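PDB 1XXL: YcgJ protein from Bacillus subtilis, which probably acts as an S-adenosylmethionine-dependent methyltransferase, though its substrate is not known. Local coordinates for residues 96-108 against 147-161. Sequence-based numbering, arbitrary orientation.
Sequences AAHHFSDVRKAVR and SHVRESSLSEWQAMF
With chi1 of Val103 at 61°, CG2 lies trans to the backbone N, where it reaches Trp157 CH2 at 3.6 Å. Trp157 CG lies anti to its carbonyl carbon (chi1 -77°), which brings the six-membered end of the indole back to segment 96-108, although its CB points away from it. The fold is consistent with a Rossmann-type methyltransferase, and here helix 154-163 packs beside helix 103-113. The segments 103-108 and 154-161 cross at -43°, with axes 10.4 Å apart at the closest. Ala97 CB and Val107 CG2 both touch the indole at its edge. Met160, a selenomethionine, lays CE over one indole face, 3.7 Å above the plane. An alanine in place of Trp157 would probably open a gap between Ala97, Val103 and Val107 and leave Met160 CE without the ring face it lies on. The Arg104 chain bends at chi2 and chi3, which sets its guanidinium with one face against Met160 CA.

Ahead of the helices, the 3-10 segment 97-99 and the loop 147-153 are joined by backbone hydrogen bonds. His98 O accepts two, from Val149 N at 2.9 Å and from Arg150 N at 3.2 Å. His98 ND1 bonds Asp124, and His148 NE2 bonds Asn138 on helix 131-144. One water donates to Ala97 O at 2.8 Å and to Arg150 O at 2.7 Å.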
ATOM      1  N   ALA A  96      -0.691   1.932  -0.383  1.00 14.57           N
ATOM      2  CA  ALA A  96      -1.421   2.966  -1.107  1.00 14.19           C
ATOM      3  C   ALA A  96      -2.693   2.463  -1.784  1.00 14.01           C
ATOM      4  O   ALA A  96      -3.627   3.225  -1.950  1.00 14.11           O
ATOM      5  CB  ALA A  96      -0.498   3.597  -2.150  1.00 14.35           C
ATOM      6  N   ALA A  97      -2.720   1.204  -2.205  1.00 14.13           N
ATOM      7  CA  ALA A  97      -3.844   0.678  -3.012  1.00 14.39           C
ATOM      8  C   ALA A  97      -5.215   0.812  -2.350  1.00 14.32           C
ATOM      9  O   ALA A  97      -6.225   1.021  -3.044  1.00 13.62           O
ATOM     10  CB  ALA A  97      -3.599  -0.762  -3.389  1.00 13.98           C
ATOM     11  N   HIS A  98      -5.257   0.687  -1.026  1.00 14.20           N
ATOM     12  CA  HIS A  98      -6.529   0.826  -0.311  1.00 15.28           C
ATOM     13  C   HIS A  98      -7.160   2.217  -0.432  1.00 14.63           C
ATOM     14  O   HIS A  98      -8.327   2.392  -0.098  1.00 14.06           O
ATOM     15  CB  HIS A  98      -6.420   0.388   1.167  1.00 15.14           C
ATOM     16  CG  HIS A  98      -5.426   1.161   1.975  1.00 16.45           C
ATOM     17  ND1 HIS A  98      -4.116   0.752   2.135  1.00 17.65           N
ATOM     18  CD2 HIS A  98      -5.563   2.291   2.713  1.00 18.10           C
ATOM     19  CE1 HIS A  98      -3.487   1.617   2.915  1.00 18.32           C
ATOM     20  NE2 HIS A  98      -4.340   2.564   3.269  1.00 16.50           N
ATOM     21  N   HIS A  99      -6.391   3.186  -0.918  1.00 15.41           N
ATOM     22  CA  HIS A  99      -6.878   4.538  -1.184  1.00 16.87           C
ATOM     23  C   HIS A  99      -7.269   4.781  -2.647  1.00 17.03           C
ATOM     24  O   HIS A  99      -7.781   5.841  -2.948  1.00 17.03           O
ATOM     25  CB  HIS A  99      -5.810   5.573  -0.820  1.00 18.35           C
ATOM     26  CG  HIS A  99      -5.580   5.723   0.645  1.00 20.55           C
ATOM     27  ND1 HIS A  99      -4.316   5.809   1.188  1.00 26.00           N
ATOM     28  CD2 HIS A  99      -6.449   5.804   1.681  1.00 24.19           C
ATOM     29  CE1 HIS A  99      -4.419   5.943   2.502  1.00 27.57           C
ATOM     30  NE2 HIS A  99      -5.704   5.931   2.826  1.00 26.36           N
ATOM     31  N   PHE A 100      -7.032   3.829  -3.549  1.00 17.10           N
ATOM     32  CA  PHE A 100      -7.377   4.012  -4.965  1.00 18.09           C
ATOM     33  C   PHE A 100      -8.890   4.101  -5.135  1.00 17.96           C
ATOM     34  O   PHE A 100      -9.600   3.306  -4.578  1.00 18.33           O
ATOM     35  CB  PHE A 100      -6.898   2.829  -5.828  1.00 18.14           C
ATOM     36  CG  PHE A 100      -5.415   2.688  -5.950  1.00 18.07           C
ATOM     37  CD1 PHE A 100      -4.544   3.671  -5.529  1.00 19.11           C
ATOM     38  CD2 PHE A 100      -4.894   1.553  -6.515  1.00 19.21           C
ATOM     39  CE1 PHE A 100      -3.184   3.503  -5.682  1.00 19.13           C
ATOM     40  CE2 PHE A 100      -3.534   1.388  -6.666  1.00 19.38           C
ATOM     41  CZ  PHE A 100      -2.687   2.373  -6.258  1.00 19.70           C
ATOM     42  N   SER A 101      -9.366   5.036  -5.943  1.00 18.69           N
ATOM     43  CA  SER A 101     -10.804   5.163  -6.201  1.00 19.25           C
ATOM     44  C   SER A 101     -11.307   4.042  -7.121  1.00 19.10           C
ATOM     45  O   SER A 101     -12.498   3.709  -7.103  1.00 19.57           O
ATOM     46  CB  SER A 101     -11.115   6.534  -6.824  1.00 19.61           C
ATOM     47  OG  SER A 101     -10.456   6.658  -8.077  1.00 21.85           O
ATOM     48  N   ASP A 102     -10.407   3.482  -7.936  1.00 18.65           N
ATOM     49  CA  ASP A 102     -10.753   2.395  -8.858  1.00 18.23           C
ATOM     50  C   ASP A 102      -9.539   1.490  -9.054  1.00 17.09           C
ATOM     51  O   ASP A 102      -8.770   1.630 -10.001  1.00 16.51           O
ATOM     52  CB  ASP A 102     -11.280   2.970 -10.188  1.00 17.94           C
ATOM     53  CG  ASP A 102     -11.843   1.911 -11.128  1.00 19.77           C
ATOM     54  OD1 ASP A 102     -11.678   0.692 -10.909  1.00 22.53           O
ATOM     55  OD2 ASP A 102     -12.453   2.317 -12.132  1.00 25.87           O
ATOM     56  N   VAL A 103      -9.396   0.540  -8.148  1.00 16.64           N
ATOM     57  CA  VAL A 103      -8.228  -0.339  -8.127  1.00 16.73           C
ATOM     58  C   VAL A 103      -8.105  -1.172  -9.414  1.00 16.39           C
ATOM     59  O   VAL A 103      -6.993  -1.376  -9.912  1.00 15.09           O
ATOM     60  CB  VAL A 103      -8.179  -1.215  -6.826  1.00 16.76           C
ATOM     61  CG1 VAL A 103      -9.410  -2.136  -6.679  1.00 16.85           C
ATOM     62  CG2 VAL A 103      -6.887  -2.012  -6.779  1.00 17.51           C
ATOM     63  N   ARG A 104      -9.238  -1.597  -9.985  1.00 16.39           N
ATOM     64  CA  ARG A 104      -9.229  -2.347 -11.239  1.00 17.32           C
ATOM     65  C   ARG A 104      -8.584  -1.563 -12.398  1.00 16.09           C
ATOM     66  O   ARG A 104      -7.799  -2.105 -13.156  1.00 15.66           O
ATOM     67  CB  ARG A 104     -10.657  -2.757 -11.641  1.00 18.82           C
ATOM     68  CG  ARG A 104     -11.287  -3.885 -10.813  1.00 22.50           C
ATOM     69  CD  ARG A 104     -10.631  -5.253 -11.046  1.00 31.85           C
ATOM     70  NE  ARG A 104     -10.354  -5.630 -12.453  1.00 34.63           N
ATOM     71  CZ  ARG A 104     -10.346  -6.871 -12.944  1.00 35.27           C
ATOM     72  NH1 ARG A 104     -10.665  -7.940 -12.209  1.00 37.19           N
ATOM     73  NH2 ARG A 104     -10.079  -7.034 -14.230  1.00 37.91           N
ATOM     74  N   LYS A 105      -8.940  -0.291 -12.524  1.00 16.43           N
ATOM     75  CA  LYS A 105      -8.314   0.608 -13.493  1.00 16.02           C
ATOM     76  C   LYS A 105      -6.838   0.906 -13.142  1.00 15.40           C
ATOM     77  O   LYS A 105      -6.006   0.989 -14.035  1.00 15.84           O
ATOM     78  CB  LYS A 105      -9.141   1.892 -13.606  1.00 16.50           C
ATOM     79  CG  LYS A 105      -8.617   2.939 -14.601  1.00 18.93           C
ATOM     80  CD  LYS A 105      -8.193   2.351 -15.968  1.00 21.18           C
ATOM     81  CE  LYS A 105      -8.197   3.425 -17.068  1.00 22.71           C
ATOM     82  NZ  LYS A 105      -8.043   2.805 -18.424  1.00 24.63           N
ATOM     83  N   ALA A 106      -6.509   1.027 -11.848  1.00 15.15           N
ATOM     84  CA  ALA A 106      -5.105   1.208 -11.396  1.00 14.37           C
ATOM     85  C   ALA A 106      -4.191   0.061 -11.900  1.00 14.52           C
ATOM     86  O   ALA A 106      -3.143   0.314 -12.488  1.00 13.64           O
ATOM     87  CB  ALA A 106      -5.037   1.318  -9.876  1.00 13.91           C
ATOM     88  N   VAL A 107      -4.612  -1.189 -11.689  1.00 14.18           N
ATOM     89  CA  VAL A 107      -3.834  -2.359 -12.107  1.00 14.05           C
ATOM     90  C   VAL A 107      -3.687  -2.433 -13.603  1.00 14.10           C
ATOM     91  O   VAL A 107      -2.650  -2.853 -14.110  1.00 13.32           O
ATOM     92  CB  VAL A 107      -4.447  -3.693 -11.593  1.00 14.65           C
ATOM     93  CG1 VAL A 107      -3.650  -4.904 -12.128  1.00 14.67           C
ATOM     94  CG2 VAL A 107      -4.454  -3.716 -10.066  1.00 14.44           C
ATOM     95  N   ARG A 108      -4.734  -2.035 -14.320  1.00 14.80           N
ATOM     96  CA  ARG A 108      -4.689  -2.000 -15.763  1.00 15.60           C
ATOM     97  C   ARG A 108      -3.612  -0.998 -16.224  1.00 14.10           C
ATOM     98  O   ARG A 108      -2.835  -1.269 -17.144  1.00 13.70           O
ATOM     99  CB  ARG A 108      -6.095  -1.647 -16.289  1.00 16.22           C
ATOM    100  CG  ARG A 108      -6.331  -1.813 -17.763  1.00 18.28           C
ATOM    101  CD  ARG A 108      -7.758  -1.334 -18.161  1.00 22.93           C
ATOM    102  NE  ARG A 108      -8.728  -1.615 -17.086  1.00 30.45           N
ATOM    103  CZ  ARG A 108      -9.908  -1.005 -16.917  1.00 32.97           C
ATOM    104  NH1 ARG A 108     -10.347  -0.090 -17.788  1.00 36.29           N
ATOM    105  NH2 ARG A 108     -10.675  -1.336 -15.879  1.00 31.85           N
ATOM    106  N   SER A 147     -10.480   8.649   3.969  1.00 23.97           N
ATOM    107  CA  SER A 147      -9.808   8.464   2.683  1.00 23.47           C
ATOM    108  C   SER A 147      -9.828   6.992   2.202  1.00 22.08           C
ATOM    109  O   SER A 147      -9.650   6.707   1.007  1.00 21.75           O
ATOM    110  CB  SER A 147      -8.360   8.940   2.826  1.00 23.58           C
ATOM    111  OG  SER A 147      -7.890   9.397   1.588  1.00 28.56           O
ATOM    112  N   HIS A 148     -10.031   6.069   3.147  1.00 20.36           N
ATOM    113  CA  HIS A 148     -10.039   4.629   2.886  1.00 19.42           C
ATOM    114  C   HIS A 148     -11.149   4.289   1.917  1.00 17.50           C
ATOM    115  O   HIS A 148     -12.291   4.675   2.125  1.00 15.64           O
ATOM    116  CB  HIS A 148     -10.256   3.857   4.190  1.00 19.12           C
ATOM    117  CG  HIS A 148     -10.144   2.373   4.038  1.00 20.01           C
ATOM    118  ND1 HIS A 148      -8.944   1.708   4.141  1.00 20.94           N
ATOM    119  CD2 HIS A 148     -11.078   1.425   3.795  1.00 20.30           C
ATOM    120  CE1 HIS A 148      -9.142   0.413   3.964  1.00 19.75           C
ATOM    121  NE2 HIS A 148     -10.431   0.211   3.761  1.00 18.58           N
ATOM    122  N   VAL A 149     -10.805   3.601   0.841  1.00 16.57           N
ATOM    123  CA  VAL A 149     -11.802   3.169  -0.147  1.00 16.09           C
ATOM    124  C   VAL A 149     -12.081   1.698   0.095  1.00 15.77           C
ATOM    125  O   VAL A 149     -13.172   1.334   0.511  1.00 15.49           O
ATOM    126  CB  VAL A 149     -11.327   3.424  -1.600  1.00 15.82           C
ATOM    127  CG1 VAL A 149     -12.309   2.843  -2.595  1.00 16.29           C
ATOM    128  CG2 VAL A 149     -11.160   4.949  -1.842  1.00 17.16           C
ATOM    129  N   ARG A 150     -11.100   0.839  -0.153  1.00 15.16           N
ATOM    130  CA  ARG A 150     -11.283  -0.585   0.120  1.00 14.75           C
ATOM    131  C   ARG A 150      -9.942  -1.283   0.087  1.00 14.03           C
ATOM    132  O   ARG A 150      -9.130  -0.988  -0.773  1.00 12.72           O
ATOM    133  CB  ARG A 150     -12.227  -1.237  -0.921  1.00 15.26           C
ATOM    134  CG  ARG A 150     -12.226  -2.773  -0.830  1.00 15.05           C
ATOM    135  CD  ARG A 150     -13.214  -3.465  -1.735  1.00 16.03           C
ATOM    136  NE  ARG A 150     -12.974  -4.907  -1.696  1.00 16.03           N
ATOM    137  CZ  ARG A 150     -13.335  -5.717  -0.706  1.00 17.95           C
ATOM    138  NH1 ARG A 150     -13.998  -5.241   0.355  1.00 18.88           N
ATOM    139  NH2 ARG A 150     -13.032  -7.018  -0.775  1.00 16.34           N
ATOM    140  N   GLU A 151      -9.718  -2.189   1.045  1.00 13.61           N
ATOM    141  CA  GLU A 151      -8.623  -3.130   0.962  1.00 14.06           C
ATOM    142  C   GLU A 151      -9.170  -4.442   0.410  1.00 12.77           C
ATOM    143  O   GLU A 151     -10.084  -5.077   0.996  1.00 13.19           O
ATOM    144  CB  GLU A 151      -7.855  -3.274   2.298  1.00 13.91           C
ATOM    145  CG  GLU A 151      -8.549  -3.943   3.461  1.00 17.17           C
ATOM    146  CD  GLU A 151      -8.082  -3.380   4.819  1.00 17.48           C
ATOM    147  OE1 GLU A 151      -7.153  -3.958   5.429  1.00 21.28           O
ATOM    148  OE2 GLU A 151      -8.641  -2.339   5.259  1.00 21.44           O
ATOM    149  N   SER A 152      -8.631  -4.800  -0.752  1.00 11.65           N
ATOM    150  CA  SER A 152      -9.068  -5.953  -1.504  1.00 11.16           C
ATOM    151  C   SER A 152      -8.597  -7.233  -0.818  1.00 10.89           C
ATOM    152  O   SER A 152      -7.628  -7.231  -0.028  1.00  9.74           O
ATOM    153  CB  SER A 152      -8.515  -5.909  -2.943  1.00 11.46           C
ATOM    154  OG  SER A 152      -8.956  -4.783  -3.678  1.00 11.41           O
ATOM    155  N   SER A 153      -9.287  -8.336  -1.120  1.00 10.02           N
ATOM    156  CA  SER A 153      -8.845  -9.657  -0.686  1.00  9.24           C
ATOM    157  C   SER A 153      -7.734 -10.182  -1.603  1.00  9.58           C
ATOM    158  O   SER A 153      -7.526  -9.643  -2.691  1.00  9.68           O
ATOM    159  CB  SER A 153     -10.047 -10.621  -0.665  1.00  9.61           C
ATOM    160  OG  SER A 153     -10.465 -10.932  -1.976  1.00  6.97           O
ATOM    161  N   LEU A 154      -7.032 -11.236  -1.177  1.00  8.85           N
ATOM    162  CA  LEU A 154      -5.998 -11.866  -2.009  1.00 10.08           C
ATOM    163  C   LEU A 154      -6.541 -12.531  -3.280  1.00 10.40           C
ATOM    164  O   LEU A 154      -5.910 -12.489  -4.337  1.00 10.13           O
ATOM    165  CB  LEU A 154      -5.160 -12.867  -1.196  1.00 10.37           C
ATOM    166  CG  LEU A 154      -4.425 -12.241   0.007  1.00  9.15           C
ATOM    167  CD1 LEU A 154      -3.578 -13.289   0.711  1.00  8.86           C
ATOM    168  CD2 LEU A 154      -3.602 -11.058  -0.364  1.00  8.55           C
ATOM    169  N   SER A 155      -7.710 -13.143  -3.166  1.00 10.69           N
ATOM    170  CA  SER A 155      -8.488 -13.588  -4.333  1.00 10.62           C
ATOM    171  C   SER A 155      -8.676 -12.526  -5.360  1.00  9.65           C
ATOM    172  O   SER A 155      -8.482 -12.757  -6.542  1.00  9.62           O
ATOM    173  CB  SER A 155      -9.913 -13.929  -3.878  1.00 10.65           C
ATOM    174  OG  SER A 155      -9.915 -15.242  -3.540  1.00 17.39           O
ATOM    175  N   GLU A 156      -9.150 -11.377  -4.905  1.00  9.57           N
ATOM    176  CA  GLU A 156      -9.353 -10.251  -5.795  1.00 10.74           C
ATOM    177  C   GLU A 156      -8.071  -9.800  -6.480  1.00  9.83           C
ATOM    178  O   GLU A 156      -8.089  -9.522  -7.667  1.00  9.37           O
ATOM    179  CB  GLU A 156     -10.027  -9.096  -5.064  1.00 10.59           C
ATOM    180  CG  GLU A 156     -11.468  -9.419  -4.709  1.00 13.16           C
ATOM    181  CD  GLU A 156     -12.128  -8.368  -3.829  1.00 15.20           C
ATOM    182  OE1 GLU A 156     -13.367  -8.207  -3.962  1.00 20.88           O
ATOM    183  OE2 GLU A 156     -11.442  -7.715  -2.995  1.00 14.23           O
ATOM    184  N   TRP A 157      -6.958  -9.714  -5.745  1.00  9.74           N
ATOM    185  CA  TRP A 157      -5.673  -9.363  -6.366  1.00  9.20           C
ATOM    186  C   TRP A 157      -5.245 -10.381  -7.381  1.00  8.79           C
ATOM    187  O   TRP A 157      -4.754 -10.030  -8.446  1.00  8.23           O
ATOM    188  CB  TRP A 157      -4.560  -9.246  -5.321  1.00  9.53           C
ATOM    189  CG  TRP A 157      -4.622  -7.968  -4.539  1.00  9.61           C
ATOM    190  CD1 TRP A 157      -4.864  -7.837  -3.212  1.00 10.43           C
ATOM    191  CD2 TRP A 157      -4.446  -6.650  -5.050  1.00  8.44           C
ATOM    192  NE1 TRP A 157      -4.817  -6.516  -2.853  1.00 10.45           N
ATOM    193  CE2 TRP A 157      -4.580  -5.762  -3.964  1.00  9.95           C
ATOM    194  CE3 TRP A 157      -4.166  -6.134  -6.317  1.00 10.12           C
ATOM    195  CZ2 TRP A 157      -4.443  -4.364  -4.104  1.00 11.22           C
ATOM    196  CZ3 TRP A 157      -4.034  -4.747  -6.466  1.00 10.96           C
ATOM    197  CH2 TRP A 157      -4.171  -3.879  -5.362  1.00 11.20           C
ATOM    198  N   GLN A 158      -5.399 -11.658  -7.048  1.00  9.04           N
ATOM    199  CA  GLN A 158      -5.062 -12.704  -8.009  1.00 10.09           C
ATOM    200  C   GLN A 158      -5.877 -12.588  -9.304  1.00 10.26           C
ATOM    201  O   GLN A 158      -5.311 -12.759 -10.393  1.00  9.95           O
ATOM    202  CB  GLN A 158      -5.252 -14.085  -7.417  1.00 10.43           C
ATOM    203  CG  GLN A 158      -4.274 -14.391  -6.347  1.00 13.08           C
ATOM    204  CD  GLN A 158      -4.641 -15.623  -5.619  1.00 17.31           C
ATOM    205  OE1 GLN A 158      -4.863 -16.657  -6.219  1.00 24.06           O
ATOM    206  NE2 GLN A 158      -4.690 -15.531  -4.325  1.00 20.39           N
ATOM    207  N   ALA A 159      -7.174 -12.288  -9.180  1.00 10.45           N
ATOM    208  CA  ALA A 159      -8.068 -12.173 -10.349  1.00 11.77           C
ATOM    209  C   ALA A 159      -7.721 -10.940 -11.191  1.00 12.26           C
ATOM    210  O   ALA A 159      -7.688 -11.013 -12.412  1.00 11.48           O
ATOM    211  CB  ALA A 159      -9.522 -12.125  -9.909  1.00 11.66           C
HETATM  212  N   MSE A 160      -7.441  -9.812 -10.527  1.00 12.89           N
HETATM  213  CA  MSE A 160      -6.978  -8.597 -11.224  1.00 13.97           C
HETATM  214  C   MSE A 160      -5.626  -8.772 -11.943  1.00 12.53           C
HETATM  215  O   MSE A 160      -5.430  -8.280 -13.038  1.00 11.75           O
HETATM  216  CB  MSE A 160      -6.884  -7.436 -10.249  1.00 14.29           C
HETATM  217  CG  MSE A 160      -8.218  -7.075  -9.651  1.00 17.23           C
HETATM  218 SE   MSE A 160      -8.267  -5.333  -8.690  1.00 24.82          SE
HETATM  219  CE  MSE A 160      -7.804  -5.945  -6.860  1.00 18.03           C
ATOM    220  N   PHE A 161      -4.689  -9.472 -11.321  1.00 11.63           N
ATOM    221  CA  PHE A 161      -3.423  -9.745 -11.979  1.00 11.41           C
ATOM    222  C   PHE A 161      -3.636 -10.593 -13.217  1.00 11.26           C
ATOM    223  O   PHE A 161      -3.094 -10.278 -14.278  1.00 10.80           O
ATOM    224  CB  PHE A 161      -2.441 -10.428 -11.048  1.00 10.70           C
ATOM    225  CG  PHE A 161      -1.704  -9.491 -10.142  1.00  9.17           C
ATOM    226  CD1 PHE A 161      -2.308  -8.345  -9.635  1.00  9.05           C
ATOM    227  CD2 PHE A 161      -0.403  -9.775  -9.757  1.00  9.48           C
ATOM    228  CE1 PHE A 161      -1.609  -7.499  -8.776  1.00  9.98           C
ATOM    229  CE2 PHE A 161       0.278  -8.938  -8.885  1.00  8.69           C
ATOM    230  CZ  PHE A 161      -0.320  -7.806  -8.400  1.00  8.81           C
TER
HETATM  231  O   HOH W   1      -8.886   0.134  -3.231  1.00 26.53           O
HETATM  232  O   HOH W   2      -9.040   7.915  -1.294  1.00 29.34           O